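Local coordinates for protein beta-glucoside phosphorylase BglX (Unidentified, PDB 5VQE) that probably cleaves beta-glucosides by phosphorolysis, as a family 3 glycoside phosphorylase that passes through a covalent glucosyl-enzyme intermediate, at residues Ile274-Phe279 against Gly283-Asp288. Sequence-based numbering, arbitrary orientation.
With G2F (2-deoxy-2-fluoro-alpha-D-glucopyranose), chain B.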
loop_
_atom_site.group_PDB
_atom_site.type_symbol
_atom_site.label_atom_id
_atom_site.label_comp_id
_atom_site.label_asym_id
_atom_site.label_seq_id
_atom_site.Cartn_x
_atom_site.Cartn_y
_atom_site.Cartn_z
ATOM N N ILE A 274 22.422 8.408 -5.078
ATOM C CA ILE A 274 21.273 9.286 -5.286
ATOM C C ILE A 274 20.677 9.731 -3.949
ATOM O O ILE A 274 20.629 10.929 -3.653
ATOM C CB ILE A 274 20.212 8.605 -6.169
ATOM C CG1 ILE A 274 20.767 8.291 -7.567
ATOM C CG2 ILE A 274 18.966 9.473 -6.295
ATOM C CD1 ILE A 274 21.271 9.504 -8.366
ATOM N N LEU A 275 20.222 8.786 -3.125
ATOM C CA LEU A 275 19.473 9.162 -1.923
ATOM C C LEU A 275 20.345 9.907 -0.918
ATOM O O LEU A 275 20.025 11.035 -0.524
ATOM C CB LEU A 275 18.859 7.934 -1.254
ATOM C CG LEU A 275 17.617 7.323 -1.865
ATOM C CD1 LEU A 275 17.178 6.175 -0.955
ATOM C CD2 LEU A 275 16.499 8.355 -2.026
ATOM N N ARG A 276 21.425 9.271 -0.449
ATOM C CA ARG A 276 22.289 9.927 0.530
ATOM C C ARG A 276 23.053 11.084 -0.099
ATOM O O ARG A 276 23.180 12.154 0.505
ATOM C CB ARG A 276 23.281 8.937 1.143
ATOM C CG ARG A 276 22.685 7.791 1.931
ATOM C CD ARG A 276 21.895 8.262 3.130
ATOM N NE ARG A 276 21.502 7.143 3.987
ATOM C CZ ARG A 276 20.509 7.174 4.871
ATOM N NH1 ARG A 276 19.787 8.269 5.024
ATOM N NH2 ARG A 276 20.232 6.099 5.601
ATOM N N GLY A 277 23.576 10.882 -1.300
ATOM C CA GLY A 277 24.440 11.865 -1.915
ATOM C C GLY A 277 23.660 13.013 -2.514
ATOM O O GLY A 277 23.614 14.112 -1.950
ATOM N N ARG A 278 23.014 12.760 -3.647
ATOM C CA ARG A 278 22.384 13.845 -4.393
ATOM C C ARG A 278 21.214 14.460 -3.634
ATOM O O ARG A 278 21.075 15.687 -3.602
ATOM C CB ARG A 278 21.927 13.339 -5.756
ATOM C CG ARG A 278 21.463 14.435 -6.708
ATOM C CD ARG A 278 20.849 13.828 -7.970
ATOM N NE ARG A 278 20.582 14.827 -9.005
ATOM C CZ ARG A 278 21.166 14.872 -10.202
ATOM N NH1 ARG A 278 20.830 15.832 -11.052
ATOM N NH2 ARG A 278 22.069 13.966 -10.567
ATOM N N PHE A 279 20.347 13.638 -3.035
ATOM C CA PHE A 279 19.158 14.155 -2.361
ATOM C C PHE A 279 19.367 14.423 -0.875
ATOM O O PHE A 279 18.466 14.976 -0.233
ATOM C CB PHE A 279 17.983 13.181 -2.499
ATOM C CG PHE A 279 17.510 12.965 -3.911
ATOM C CD1 PHE A 279 17.949 13.765 -4.960
ATOM C CD2 PHE A 279 16.595 11.959 -4.183
ATOM C CE1 PHE A 279 17.493 13.549 -6.251
ATOM C CE2 PHE A 279 16.130 11.748 -5.472
ATOM C CZ PHE A 279 16.578 12.543 -6.503
ATOM N N GLY A 283 17.140 10.181 6.702
ATOM C CA GLY A 283 16.328 9.285 7.501
ATOM C C GLY A 283 16.719 7.826 7.341
ATOM O O GLY A 283 17.761 7.482 6.785
ATOM N N LEU A 284 15.842 6.957 7.833
ATOM C CA LEU A 284 16.079 5.518 7.849
ATOM C C LEU A 284 15.695 4.893 6.512
ATOM O O LEU A 284 14.602 5.139 5.991
ATOM C CB LEU A 284 15.272 4.879 8.980
ATOM C CG LEU A 284 15.580 3.446 9.449
ATOM C CD1 LEU A 284 14.773 3.127 10.678
ATOM C CD2 LEU A 284 15.239 2.395 8.406
ATOM N N ILE A 285 16.576 4.055 5.974
ATOM C CA ILE A 285 16.304 3.296 4.755
ATOM C C ILE A 285 16.076 1.840 5.143
ATOM O O ILE A 285 16.937 1.217 5.776
ATOM C CB ILE A 285 17.454 3.407 3.741
ATOM C CG1 ILE A 285 17.647 4.846 3.275
ATOM C CG2 ILE A 285 17.185 2.508 2.539
ATOM C CD1 ILE A 285 18.890 5.055 2.434
ATOM N N CYS A 286 14.932 1.289 4.761
ATOM C CA CYS A 286 14.676 -0.135 4.932
ATOM C C CYS A 286 14.415 -0.759 3.572
ATOM O O CYS A 286 14.006 -0.079 2.625
ATOM C CB CYS A 286 13.501 -0.401 5.880
ATOM S SG CYS A 286 11.888 0.166 5.292
ATOM N N THR A 287 14.684 -2.055 3.467
ATOM C CA THR A 287 14.374 -2.755 2.234
ATOM C C THR A 287 12.896 -3.124 2.205
ATOM O O THR A 287 12.212 -3.161 3.231
ATOM C CB THR A 287 15.222 -4.019 2.065
ATOM O OG1 THR A 287 14.809 -5.028 2.992
ATOM C CG2 THR A 287 16.708 -3.733 2.294
ATOM N N ASP A 288 12.397 -3.356 0.998
ATOM C CA ASP A 288 11.160 -4.095 0.864
ATOM C C ASP A 288 11.420 -5.546 1.252
ATOM O O ASP A 288 12.570 -5.986 1.344
ATOM C CB ASP A 288 10.629 -3.986 -0.563
ATOM C CG ASP A 288 9.209 -4.486 -0.697
ATOM O OD1 ASP A 288 8.439 -4.415 0.306
ATOM O OD2 ASP A 288 8.898 -4.933 -1.812
HETATM C C1 G2F B . 7.230 -5.123 0.250
HETATM C C2 G2F B . 6.105 -4.276 -0.428
HETATM C C3 G2F B . 5.829 -3.036 0.474
HETATM C C4 G2F B . 5.489 -3.533 1.913
HETATM C C5 G2F B . 6.694 -4.391 2.431
HETATM C C6 G2F B . 6.383 -4.990 3.860
HETATM O O3 G2F B . 4.669 -2.410 -0.007
HETATM O O4 G2F B . 5.410 -2.402 2.739
HETATM O O5 G2F B . 6.864 -5.493 1.557
HETATM O O6 G2F B . 5.150 -5.650 3.804
HETATM F F2 G2F B . 6.514 -3.850 -1.643
#
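R276 takes hold of the carbonyl of G283 with both terminal nitrogens at once: NH1 lies 2.8 Å from G283 O and NH2 3.1 Å from the same oxygen. The oxygen sits almost in the guanidinium plane, so the two N-H groups converge on it end-on, the NH1 bond being the straighter at 153°. A bend at chi2 (-62°) helps carry the arginine across from the helix. NH1 also bonds F281 O in the connecting turn, while NH2 forms a salt bridge with D314, whose carboxylate also accepts the backbone N-H of I285.

Apolar contact fills in beside this polar grip. I285 lays its CD1 over one guanidinium face, off toward the rim, 3.6 Å from R276 NH2. The same methyl meets CD1 of L275 at 4.0 Å, so the isoleucine tip is shared between a leucine branch and a flat cation. A methionine in place of R276 would probably leave G283 O and F281 O without these donors and D314 without its cationic mate.

Beyond the contact, the strand runs on to D288, whose OD1 is bonded covalently to C1 of the fluoroglucose at 1.4 Å, as expected of the trapped nucleophile of a retaining enzyme. The contact closes the helix-to-strand half of a beta-alpha-beta crossover in the TIM-barrel domain, which leads from strand 237-244 through helix 268-278 and a short turn to the parallel neighbour 284-287. L275 also packs on L238 of strand 237-244, while I274 faces helix 246-252 and F279 helix 216-232.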